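Local atomic coordinates of archaeosine synthase (Pyrobaculum calidifontis, PDB entry 5K0P), a protein that converts the nitrile of preQ0-modified tRNA to a formamidine with free ammonium, the final step in making archaeosine in the D-loop of archaeal tRNA. Residues A[11-16]-A[43-48]; A[21-26]-A[88-93]; A[30-35]-A[67-72]; A[60-65]-A[84-89]. All coordinates share one frame; numbering follows the deposited sequence. Where two conformers were deposited one is given.

In the fold
The chain folds as a four-stranded antiparallel sheet with two helices on it, a T-fold sampled by the four contacts. Contacts 1, 3 and 4 set a helix on a strand: 45-53 on 10-20, then 62-77 on 27-37 and on 81-90. Contact 1 closes along the chain before contact 4 opens, and contact 3 crosses both; contact 2 crosses contact 1, spans contact 3 and ends on the same strand as contact 4. Contact 3 is central, about 10 Å from contact 1 and 8 Å from contact 4 between centres. Contact 2, with the catalytic cysteine, is about 25 Å from contact 1. Substrate-binding residues in contacts 1 and 4 serve sites between adjacent subunits.

Contact 1: A[11-16]-A[43-48]; sequences VRLKTR and LAIEEF
Residues 11-16 run as an edge strand of this chain's sheet, and residues 43-48 form the entry to helix 45-53, with Ala44 at its N-cap; the backbones come closest at Leu13 and Ile45, whose CA atoms are 8.2 Å apart. Leu13 carries most of the contact. Its CD1 sits over one face of the Phe48 ring, 4.1 Å from the ring centroid and 18° off the normal, a CH-pi contact displaced toward the rim, while CB lies over the same ring near CE2. The other branch turns to the isoleucine, where Leu13 CD2 meets Ile45 CD1 at 3.4 Å, tighter than usual for two methyls. Thr15 CG2 approaches Phe48 CE2 obliquely at 3.8 Å, and its OG1 bonds Gly92 O of a second subunit. Phe48 reaches the strand because its CG is anti to the backbone N (chi1 174°). With an alanine here, Leu13 CD1 would probably lose the ring it rests on and a gap would open between helix and strand. That second subunit continues the sheet by antiparallel pairing with residues 12-14, as in the pentameric ring of a tunnel fold, and Leu43 to Glu46 bind the substrate shared between adjacent subunits.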
# COMPACT_ATOMS: atom_id res chain seq x y z
N VAL A 11 15.85 4.72 -21.02
CA VAL A 11 14.54 5.32 -20.95
C VAL A 11 13.51 4.23 -20.71
O VAL A 11 13.63 3.17 -21.29
CB VAL A 11 14.22 6.06 -22.26
CG1 VAL A 11 12.80 6.63 -22.26
CG2 VAL A 11 15.19 7.17 -22.55
N ARG A 12 12.54 4.52 -19.84
CA ARG A 12 11.46 3.62 -19.53
C ARG A 12 10.18 4.36 -19.87
O ARG A 12 9.99 5.52 -19.43
CB ARG A 12 11.50 3.19 -18.06
CG ARG A 12 12.75 2.35 -17.70
CD ARG A 12 12.78 1.67 -16.29
NE ARG A 12 14.08 1.04 -15.99
CZ ARG A 12 14.25 -0.24 -15.65
NH1 ARG A 12 15.43 -0.70 -15.46
NH2 ARG A 12 13.23 -1.05 -15.51
N LEU A 13 9.32 3.72 -20.65
CA LEU A 13 7.98 4.29 -20.98
C LEU A 13 6.91 3.32 -20.62
O LEU A 13 7.11 2.13 -20.79
CB LEU A 13 7.87 4.64 -22.44
CG LEU A 13 9.02 5.42 -22.96
CD1 LEU A 13 9.10 5.29 -24.48
CD2 LEU A 13 8.91 6.86 -22.49
N LYS A 14 5.78 3.81 -20.11
CA LYS A 14 4.73 2.94 -19.66
C LYS A 14 3.41 3.60 -19.94
O LYS A 14 3.21 4.76 -19.57
CB LYS A 14 4.83 2.70 -18.16
CG LYS A 14 3.69 1.86 -17.62
CD LYS A 14 3.72 1.62 -16.07
CE LYS A 14 4.90 0.75 -15.63
NZ LYS A 14 4.77 0.62 -14.16
N THR A 15 2.50 2.86 -20.55
CA THR A 15 1.19 3.43 -20.85
C THR A 15 0.11 2.35 -21.02
O THR A 15 0.40 1.16 -20.94
CB THR A 15 1.27 4.41 -22.05
OG1 THR A 15 0.08 5.21 -22.05
CG2 THR A 15 1.33 3.67 -23.38
N ARG A 16 -1.15 2.75 -21.23
CA ARG A 16 -2.24 1.79 -21.43
C ARG A 16 -2.53 1.73 -22.92
O ARG A 16 -2.34 2.68 -23.64
CB ARG A 16 -3.52 2.17 -20.64
CG ARG A 16 -3.35 2.22 -19.09
CD ARG A 16 -3.58 0.88 -18.34
NE ARG A 16 -5.00 0.52 -18.51
CZ ARG A 16 -6.01 0.95 -17.75
NH1 ARG A 16 -5.77 1.70 -16.68
NH2 ARG A 16 -7.27 0.61 -18.03
N LEU A 43 13.42 8.08 -28.73
CA LEU A 43 12.05 7.91 -29.26
C LEU A 43 11.12 9.00 -28.66
O LEU A 43 10.96 9.09 -27.44
CB LEU A 43 11.55 6.53 -28.92
CG LEU A 43 10.12 6.22 -29.42
CD1 LEU A 43 10.14 6.29 -30.94
CD2 LEU A 43 9.61 4.86 -28.99
N ALA A 44 10.55 9.85 -29.53
CA ALA A 44 9.65 10.90 -29.06
C ALA A 44 8.46 10.23 -28.41
O ALA A 44 7.96 9.23 -28.91
CB ALA A 44 9.16 11.80 -30.20
N ILE A 45 8.00 10.82 -27.30
CA ILE A 45 6.92 10.21 -26.59
C ILE A 45 5.71 10.14 -27.47
O ILE A 45 4.92 9.19 -27.40
CB ILE A 45 6.57 11.01 -25.36
CG1 ILE A 45 7.76 11.14 -24.42
CG2 ILE A 45 5.44 10.33 -24.62
CD1 ILE A 45 8.37 9.81 -24.09
N GLU A 46 5.54 11.15 -28.29
CA GLU A 46 4.34 11.29 -29.14
C GLU A 46 4.40 10.15 -30.11
O GLU A 46 3.37 9.59 -30.36
CB GLU A 46 4.29 12.64 -29.90
CG GLU A 46 4.13 13.91 -29.05
CD GLU A 46 5.46 14.55 -28.50
OE1 GLU A 46 6.49 13.85 -28.19
OE2 GLU A 46 5.44 15.82 -28.33
N GLU A 47 5.58 9.79 -30.61
CA GLU A 47 5.74 8.69 -31.59
C GLU A 47 5.48 7.37 -30.91
O GLU A 47 4.74 6.53 -31.45
CB GLU A 47 7.10 8.72 -32.25
CG GLU A 47 7.14 7.85 -33.49
CD GLU A 47 8.50 7.75 -34.23
OE1 GLU A 47 9.44 8.57 -34.06
OE2 GLU A 47 8.62 6.82 -35.05
N PHE A 48 6.02 7.19 -29.70
CA PHE A 48 5.63 6.02 -28.90
C PHE A 48 4.08 5.81 -28.68
O PHE A 48 3.56 4.72 -28.93
CB PHE A 48 6.38 6.01 -27.55
CG PHE A 48 5.94 4.93 -26.64
CD1 PHE A 48 6.23 3.57 -26.96
CD2 PHE A 48 5.20 5.22 -25.50
CE1 PHE A 48 5.84 2.56 -26.11
CE2 PHE A 48 4.83 4.17 -24.66
CZ PHE A 48 5.16 2.87 -24.96

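Contact 2: A[21-26]-A[88-93]; sequences CPISKT and SYYIGV
The loop 21-26 and the strand end 88-93 keep their backbones well apart, Cys21 and Tyr90 being the nearest pair with CA atoms 9.6 Å from each other, and side chains make the contact. Tyr90 carries it. A chi1 of -174° swings the phenol away from its own backbone N and out to the loop. Cys21 SG lies 4.1 Å from Tyr90 CE1 and 4.8 Å from the centroid of that ring, 42° off the normal: an oblique sulfur-aromatic contact, loose rather than stacked. In the conformer given, Ile23 CG2 comes to 3.9 Å from Tyr90 OH, a tentative contact. Glu46 of a neighbouring subunit also packs on Tyr90; at the equivalent interface where this chain supplies the glutamate, its OE2 is hydrogen-bonded to the tyrosine OH. One face of the phenol is covered from within its own segment by Ile91 CG2, 3.8 Å above the ring plane and over its centre. Within the loop, Ser24 OG and Thr26 OG1 share a hydrogen bond of 2.7 Å. In the other segment, Tyr90 to Val93 make a type I' turn. Cys21 is the residue that forms the thioimide intermediate, and in this crystal its sulfur is linked covalently to a thiocyanate ion, with Asp28 close by. The loop joins strand 10-20 to strand 27-37 and the turn joins 81-90 to 93-102, so both connections lie at one end of the sheet; Pro22 and Ile23 rest on Leu61, at the start of helix 62-77.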
# COMPACT_ATOMS: atom_id res chain seq x y z
N CYS A 21 -9.17 -8.95 -29.25
CA CYS A 21 -8.83 -10.34 -29.05
C CYS A 21 -9.36 -11.16 -30.26
O CYS A 21 -10.59 -11.11 -30.53
CB CYS A 21 -9.46 -10.85 -27.75
SG CYS A 21 -9.35 -12.63 -27.52
N PRO A 22 -8.46 -11.86 -30.99
CA PRO A 22 -8.94 -12.58 -32.20
C PRO A 22 -9.89 -13.66 -31.89
O PRO A 22 -10.74 -13.94 -32.70
CB PRO A 22 -7.70 -13.21 -32.79
CG PRO A 22 -6.60 -12.34 -32.35
CD PRO A 22 -6.99 -11.80 -30.98
N ILE A 23 -9.76 -14.29 -30.73
CA ILE A 23 -10.61 -15.42 -30.42
C ILE A 23 -12.05 -14.96 -30.11
O ILE A 23 -12.99 -15.51 -30.66
CB ILE A 23 -10.03 -16.28 -29.29
CG1 ILE A 23 -8.84 -17.12 -29.81
CG2 ILE A 23 -11.11 -17.20 -28.72
CD1 ILE A 23 -7.48 -16.45 -29.74
N SER A 24 -12.23 -13.95 -29.28
CA SER A 24 -13.59 -13.47 -28.91
C SER A 24 -14.09 -12.21 -29.63
O SER A 24 -15.20 -11.77 -29.38
CB SER A 24 -13.59 -13.14 -27.40
OG SER A 24 -12.77 -12.00 -27.10
N LYS A 25 -13.27 -11.60 -30.49
CA LYS A 25 -13.60 -10.35 -31.18
C LYS A 25 -14.02 -9.17 -30.24
O LYS A 25 -14.73 -8.24 -30.63
CB LYS A 25 -14.62 -10.62 -32.32
CG LYS A 25 -14.09 -11.53 -33.41
CD LYS A 25 -14.95 -11.46 -34.68
CE LYS A 25 -14.25 -12.06 -35.92
NZ LYS A 25 -13.32 -11.15 -36.73
N THR A 26 -13.48 -9.16 -29.05
CA THR A 26 -13.73 -8.09 -28.07
C THR A 26 -12.43 -7.36 -27.66
O THR A 26 -11.30 -7.81 -27.92
CB THR A 26 -14.42 -8.63 -26.82
OG1 THR A 26 -13.54 -9.56 -26.18
CG2 THR A 26 -15.77 -9.30 -27.20
N SER A 88 -1.88 -8.00 -19.50
CA SER A 88 -3.29 -8.01 -19.66
C SER A 88 -3.88 -9.12 -18.79
O SER A 88 -3.13 -9.85 -18.07
CB SER A 88 -3.66 -8.22 -21.14
OG SER A 88 -2.85 -9.26 -21.70
N TYR A 89 -5.21 -9.23 -18.87
CA TYR A 89 -6.00 -10.05 -17.99
C TYR A 89 -7.05 -10.70 -18.86
O TYR A 89 -7.85 -10.02 -19.54
CB TYR A 89 -6.61 -9.15 -16.91
CG TYR A 89 -7.30 -9.88 -15.82
CD1 TYR A 89 -6.62 -10.85 -15.09
CD2 TYR A 89 -8.63 -9.60 -15.46
CE1 TYR A 89 -7.23 -11.54 -14.06
CE2 TYR A 89 -9.25 -10.29 -14.42
CZ TYR A 89 -8.53 -11.26 -13.73
OH TYR A 89 -9.04 -11.97 -12.71
N TYR A 90 -7.01 -12.03 -18.93
CA TYR A 90 -7.82 -12.81 -19.86
C TYR A 90 -8.30 -14.06 -19.13
O TYR A 90 -7.49 -14.74 -18.50
CB TYR A 90 -6.99 -13.25 -21.10
CG TYR A 90 -7.86 -13.95 -22.17
CD1 TYR A 90 -9.02 -13.29 -22.69
CD2 TYR A 90 -7.56 -15.23 -22.66
CE1 TYR A 90 -9.83 -13.89 -23.68
CE2 TYR A 90 -8.35 -15.84 -23.65
CZ TYR A 90 -9.49 -15.19 -24.16
OH TYR A 90 -10.29 -15.79 -25.14
N ILE A 91 -9.60 -14.36 -19.21
CA ILE A 91 -10.20 -15.51 -18.55
C ILE A 91 -9.69 -15.74 -17.15
O ILE A 91 -9.49 -16.85 -16.76
CB ILE A 91 -10.15 -16.77 -19.44
CG1 ILE A 91 -8.72 -17.28 -19.75
CG2 ILE A 91 -10.94 -16.43 -20.75
CD1 ILE A 91 -8.72 -18.60 -20.59
N GLY A 92 -9.53 -14.67 -16.38
CA GLY A 92 -9.10 -14.80 -14.98
C GLY A 92 -7.62 -15.01 -14.73
O GLY A 92 -7.22 -15.33 -13.55
N VAL A 93 -6.84 -14.87 -15.81
CA VAL A 93 -5.40 -15.05 -15.80
C VAL A 93 -4.73 -13.68 -16.07
O VAL A 93 -5.05 -12.98 -17.11
CB VAL A 93 -4.93 -16.08 -16.88
CG1 VAL A 93 -3.43 -16.25 -16.84
CG2 VAL A 93 -5.55 -17.47 -16.72

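Contact 3: A[30-35]-A[67-72]; sequences FEVSVE and VDLLEK
Apolar contact between Leu69 and two valines is what joins strand 30-35 to helix 67-72. One leucine methyl does the touching: Leu69 CD2 lies 3.5 Å from Val32 CG2, closer than two methyls usually come, and 4.2 Å from Val34 CG2. The leucine crosses both valines at a slant, and with chi1 at -179° its isobutyl group extends away from the backbone N, down from the helix to the sheet. Val32 and Val34, two positions apart on the strand, point the same way and each offers CG2. In Val32 that methyl is opposite the backbone N across the CA-CB bond, with CG1 turned to lie in the plane of the Phe30 ring at its edge. The three side chains are buried, and the CA atoms of Val34 and Leu70 are still 8.4 Å apart where the backbones are nearest.

Hydrogen bonding stays within the helix and within the sheet. In the helix, Glu71 N donates to Val67 O at 3.0 Å and Lys72 N to Asp68 O at 2.9 Å. The strand is bonded to both flanking strands, Val32 pairing with Thr15 on one side and Ser33 with Thr85 on the other.

Further apolar neighbours extend this layer: Val52 on Val32, Phe48 on Val34 and Met51 on Leu69, all from helix 45-53, so that both helices meet over strand 27-37. The contact is the middle of the helix-on-sheet core of the T-fold, an antiparallel sheet with its helices packed on one face.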
# COMPACT_ATOMS: atom_id res chain seq x y z
N PHE A 30 -4.72 -3.46 -22.24
CA PHE A 30 -3.41 -3.76 -21.74
C PHE A 30 -2.66 -2.60 -21.15
O PHE A 30 -2.98 -1.44 -21.41
CB PHE A 30 -2.51 -4.47 -22.80
CG PHE A 30 -2.23 -3.71 -24.05
CD1 PHE A 30 -1.21 -2.86 -24.13
CD2 PHE A 30 -3.04 -3.87 -25.17
CE1 PHE A 30 -0.92 -2.17 -25.30
CE2 PHE A 30 -2.83 -3.19 -26.33
CZ PHE A 30 -1.73 -2.32 -26.43
N GLU A 31 -1.64 -2.94 -20.35
CA GLU A 31 -0.63 -2.03 -19.99
C GLU A 31 0.69 -2.44 -20.69
O GLU A 31 1.09 -3.57 -20.66
CB GLU A 31 -0.52 -2.03 -18.43
CG GLU A 31 0.44 -0.93 -17.99
CD GLU A 31 0.96 -1.10 -16.58
OE1 GLU A 31 1.87 -1.99 -16.33
OE2 GLU A 31 0.49 -0.29 -15.74
N VAL A 32 1.38 -1.50 -21.29
CA VAL A 32 2.63 -1.78 -21.97
C VAL A 32 3.74 -0.96 -21.39
O VAL A 32 3.56 0.26 -21.12
CB VAL A 32 2.50 -1.61 -23.49
CG1 VAL A 32 2.06 -0.18 -23.89
CG2 VAL A 32 3.83 -1.94 -24.18
N SER A 33 4.87 -1.62 -21.15
CA SER A 33 6.10 -0.99 -20.60
C SER A 33 7.18 -1.21 -21.65
O SER A 33 7.32 -2.33 -22.11
CB SER A 33 6.53 -1.67 -19.29
OG SER A 33 5.58 -1.38 -18.31
N VAL A 34 7.89 -0.16 -22.06
CA VAL A 34 9.06 -0.30 -22.91
C VAL A 34 10.26 0.30 -22.25
O VAL A 34 10.21 1.43 -21.67
CB VAL A 34 8.78 0.30 -24.30
CG1 VAL A 34 9.94 0.17 -25.24
CG2 VAL A 34 7.53 -0.36 -24.85
N GLU A 35 11.38 -0.40 -22.35
CA GLU A 35 12.61 0.15 -21.81
C GLU A 35 13.66 -0.03 -22.86
O GLU A 35 13.66 -1.06 -23.54
CB GLU A 35 12.77 -0.48 -20.45
CG GLU A 35 13.99 -1.16 -20.12
CD GLU A 35 13.99 -1.89 -18.78
OE1 GLU A 35 13.17 -1.62 -17.84
OE2 GLU A 35 14.90 -2.75 -18.73
N VAL A 67 5.94 -8.39 -29.52
CA VAL A 67 6.99 -8.57 -30.52
C VAL A 67 6.88 -7.52 -31.65
O VAL A 67 7.87 -6.93 -32.05
CB VAL A 67 7.00 -10.00 -31.06
CG1 VAL A 67 8.03 -10.12 -32.11
CG2 VAL A 67 7.26 -10.98 -29.94
N ASP A 68 5.67 -7.23 -32.09
CA ASP A 68 5.45 -6.24 -33.13
C ASP A 68 5.90 -4.84 -32.66
O ASP A 68 6.55 -4.12 -33.41
CB ASP A 68 3.98 -6.21 -33.55
CG ASP A 68 3.77 -5.41 -34.77
OD1 ASP A 68 4.30 -5.78 -35.82
OD2 ASP A 68 3.13 -4.38 -34.67
N LEU A 69 5.56 -4.49 -31.43
CA LEU A 69 5.91 -3.19 -30.88
C LEU A 69 7.44 -3.12 -30.71
O LEU A 69 8.02 -2.09 -30.96
CB LEU A 69 5.14 -2.94 -29.55
CG LEU A 69 5.39 -1.58 -28.83
CD1 LEU A 69 5.09 -0.41 -29.76
CD2 LEU A 69 4.54 -1.42 -27.55
N LEU A 70 8.10 -4.19 -30.30
CA LEU A 70 9.60 -4.24 -30.28
C LEU A 70 10.22 -3.91 -31.58
O LEU A 70 11.22 -3.11 -31.66
CB LEU A 70 10.06 -5.61 -29.82
CG LEU A 70 11.58 -5.69 -29.65
CD1 LEU A 70 11.99 -6.14 -28.28
CD2 LEU A 70 12.13 -6.67 -30.65
N GLU A 71 9.60 -4.50 -32.63
CA GLU A 71 10.07 -4.31 -33.99
C GLU A 71 9.81 -2.88 -34.39
O GLU A 71 10.71 -2.32 -35.03
CB GLU A 71 9.54 -5.34 -34.99
CG GLU A 71 10.22 -6.71 -34.89
CD GLU A 71 11.81 -6.68 -34.98
OE1 GLU A 71 12.48 -5.98 -35.82
OE2 GLU A 71 12.44 -7.38 -34.17
N LYS A 72 8.68 -2.27 -33.98
CA LYS A 72 8.47 -0.87 -34.26
C LYS A 72 9.50 0.05 -33.65
O LYS A 72 9.99 1.01 -34.32
CB LYS A 72 7.11 -0.42 -33.78
CG LYS A 72 6.07 -0.79 -34.79
CD LYS A 72 4.73 -0.93 -34.15
CE LYS A 72 3.70 -1.35 -35.18
NZ LYS A 72 2.95 -0.15 -35.47

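Contact 4: A[60-65]-A[84-89]; sequences ILHEEL and VTVKSY
His62 lays its CB and CG against Val86 CG1, each 3.9 Å away, as its side chain crosses that of the valine at about a right angle. The contact joins the first turn of helix 62-77 to strand 81-90, part of the helix-on-sheet layer of the T-fold. The CA atoms of these two residues are 6.8 Å apart, the nearest across the segments. One turn on, Leu65 CD2 meets the other branch of the same valine, Val86 CG2, at 4.0 Å. Leu61 is the N-cap, and its carbonyl accepts from both Glu64 N and Leu65 N. The imidazole is gripped at both nitrogens, NE2 by Ser19 OG and ND1 by Ser88 OG, while Phe30 meets the ring edge-to-face; together they would fix its rotation. His62 and Glu63 bind substrate in a site shared between two subunits, and Asp28, which also binds it, packs on His62. A leucine in place of this histidine would probably leave the hydroxyls of Ser88 and Ser19 without their mate. Ser88 is turned to the histidine with OG between its backbone N and carbonyl carbon (chi1 45°), and its CB lies in the plane of the imidazole, at the edge. The resulting bond between His62 ND1 and Ser88 OG is 2.8 Å long and nearly straight, at 165°.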
# COMPACT_ATOMS: atom_id res chain seq x y z
N ILE A 60 -5.17 -8.94 -32.80
CA ILE A 60 -3.79 -9.35 -32.66
C ILE A 60 -3.61 -9.93 -31.30
O ILE A 60 -4.08 -9.33 -30.35
CB ILE A 60 -2.82 -8.17 -32.87
CG1 ILE A 60 -1.35 -8.66 -32.80
CG2 ILE A 60 -3.05 -6.97 -31.92
CD1 ILE A 60 -0.38 -7.57 -33.23
N LEU A 61 -2.97 -11.09 -31.19
CA LEU A 61 -2.70 -11.66 -29.84
C LEU A 61 -1.65 -10.81 -29.08
O LEU A 61 -0.75 -10.24 -29.72
CB LEU A 61 -2.11 -13.07 -29.96
CG LEU A 61 -3.03 -14.06 -30.59
CD1 LEU A 61 -2.22 -15.29 -30.92
CD2 LEU A 61 -4.23 -14.38 -29.71
N HIS A 62 -1.78 -10.68 -27.75
CA HIS A 62 -0.75 -9.90 -27.03
C HIS A 62 0.70 -10.45 -27.17
O HIS A 62 1.67 -9.66 -27.17
CB HIS A 62 -1.15 -9.56 -25.57
CG HIS A 62 -2.33 -8.62 -25.49
ND1 HIS A 62 -3.07 -8.40 -24.34
CD2 HIS A 62 -2.93 -7.86 -26.46
CE1 HIS A 62 -4.04 -7.54 -24.59
NE2 HIS A 62 -3.99 -7.21 -25.89
N GLU A 63 0.82 -11.75 -27.34
CA GLU A 63 2.12 -12.34 -27.58
C GLU A 63 2.75 -11.79 -28.85
O GLU A 63 3.97 -11.67 -28.89
CB GLU A 63 2.06 -13.90 -27.62
CG GLU A 63 1.31 -14.46 -28.83
CD GLU A 63 0.81 -15.92 -28.72
OE1 GLU A 63 1.21 -16.78 -29.59
OE2 GLU A 63 -0.03 -16.23 -27.84
N GLU A 64 1.93 -11.45 -29.86
CA GLU A 64 2.39 -10.90 -31.15
C GLU A 64 2.58 -9.42 -31.04
O GLU A 64 3.50 -8.85 -31.61
CB GLU A 64 1.39 -11.18 -32.29
CG GLU A 64 1.32 -12.62 -32.63
CD GLU A 64 0.02 -13.01 -33.37
OE1 GLU A 64 -0.99 -12.23 -33.55
OE2 GLU A 64 -0.02 -14.17 -33.73
N LEU A 65 1.63 -8.79 -30.38
CA LEU A 65 1.73 -7.37 -30.11
C LEU A 65 3.05 -7.01 -29.45
O LEU A 65 3.70 -6.08 -29.94
CB LEU A 65 0.53 -6.86 -29.28
CG LEU A 65 0.34 -5.31 -29.20
CD1 LEU A 65 -1.14 -5.02 -28.84
CD2 LEU A 65 1.31 -4.66 -28.19
N VAL A 84 10.07 -4.91 -24.23
CA VAL A 84 8.68 -4.59 -24.26
C VAL A 84 7.90 -5.59 -23.43
O VAL A 84 8.02 -6.78 -23.66
CB VAL A 84 8.12 -4.68 -25.68
CG1 VAL A 84 6.62 -4.37 -25.68
CG2 VAL A 84 8.87 -3.74 -26.62
N THR A 85 7.02 -5.11 -22.56
CA THR A 85 6.29 -5.94 -21.67
C THR A 85 4.86 -5.52 -21.77
O THR A 85 4.55 -4.32 -21.58
CB THR A 85 6.75 -5.84 -20.17
OG1 THR A 85 8.15 -6.26 -20.02
CG2 THR A 85 5.90 -6.81 -19.35
N VAL A 86 4.01 -6.49 -22.13
CA VAL A 86 2.56 -6.30 -22.30
C VAL A 86 1.84 -7.10 -21.25
O VAL A 86 2.03 -8.31 -21.23
CB VAL A 86 2.11 -6.71 -23.71
CG1 VAL A 86 0.61 -6.58 -23.85
CG2 VAL A 86 2.89 -5.93 -24.76
N LYS A 87 1.03 -6.42 -20.41
CA LYS A 87 0.33 -7.02 -19.27
C LYS A 87 -1.15 -6.89 -19.54
O LYS A 87 -1.60 -5.80 -19.84
CB LYS A 87 0.65 -6.30 -17.89
CG LYS A 87 2.15 -6.18 -17.63
CD LYS A 87 2.58 -5.65 -16.22
CE LYS A 87 4.11 -5.51 -16.14
NZ LYS A 87 4.51 -4.94 -14.81
N SER A 88 -1.88 -8.00 -19.50
CA SER A 88 -3.29 -8.01 -19.66
C SER A 88 -3.88 -9.12 -18.79
O SER A 88 -3.13 -9.85 -18.07
CB SER A 88 -3.66 -8.22 -21.14
OG SER A 88 -2.85 -9.26 -21.70
N TYR A 89 -5.21 -9.23 -18.87
CA TYR A 89 -6.00 -10.05 -17.99
C TYR A 89 -7.05 -10.70 -18.86
O TYR A 89 -7.85 -10.02 -19.54
CB TYR A 89 -6.61 -9.15 -16.91
CG TYR A 89 -7.30 -9.88 -15.82
CD1 TYR A 89 -6.62 -10.85 -15.09
CD2 TYR A 89 -8.63 -9.60 -15.46
CE1 TYR A 89 -7.23 -11.54 -14.06
CE2 TYR A 89 -9.25 -10.29 -14.42
CZ TYR A 89 -8.53 -11.26 -13.73
OH TYR A 89 -9.04 -11.97 -12.71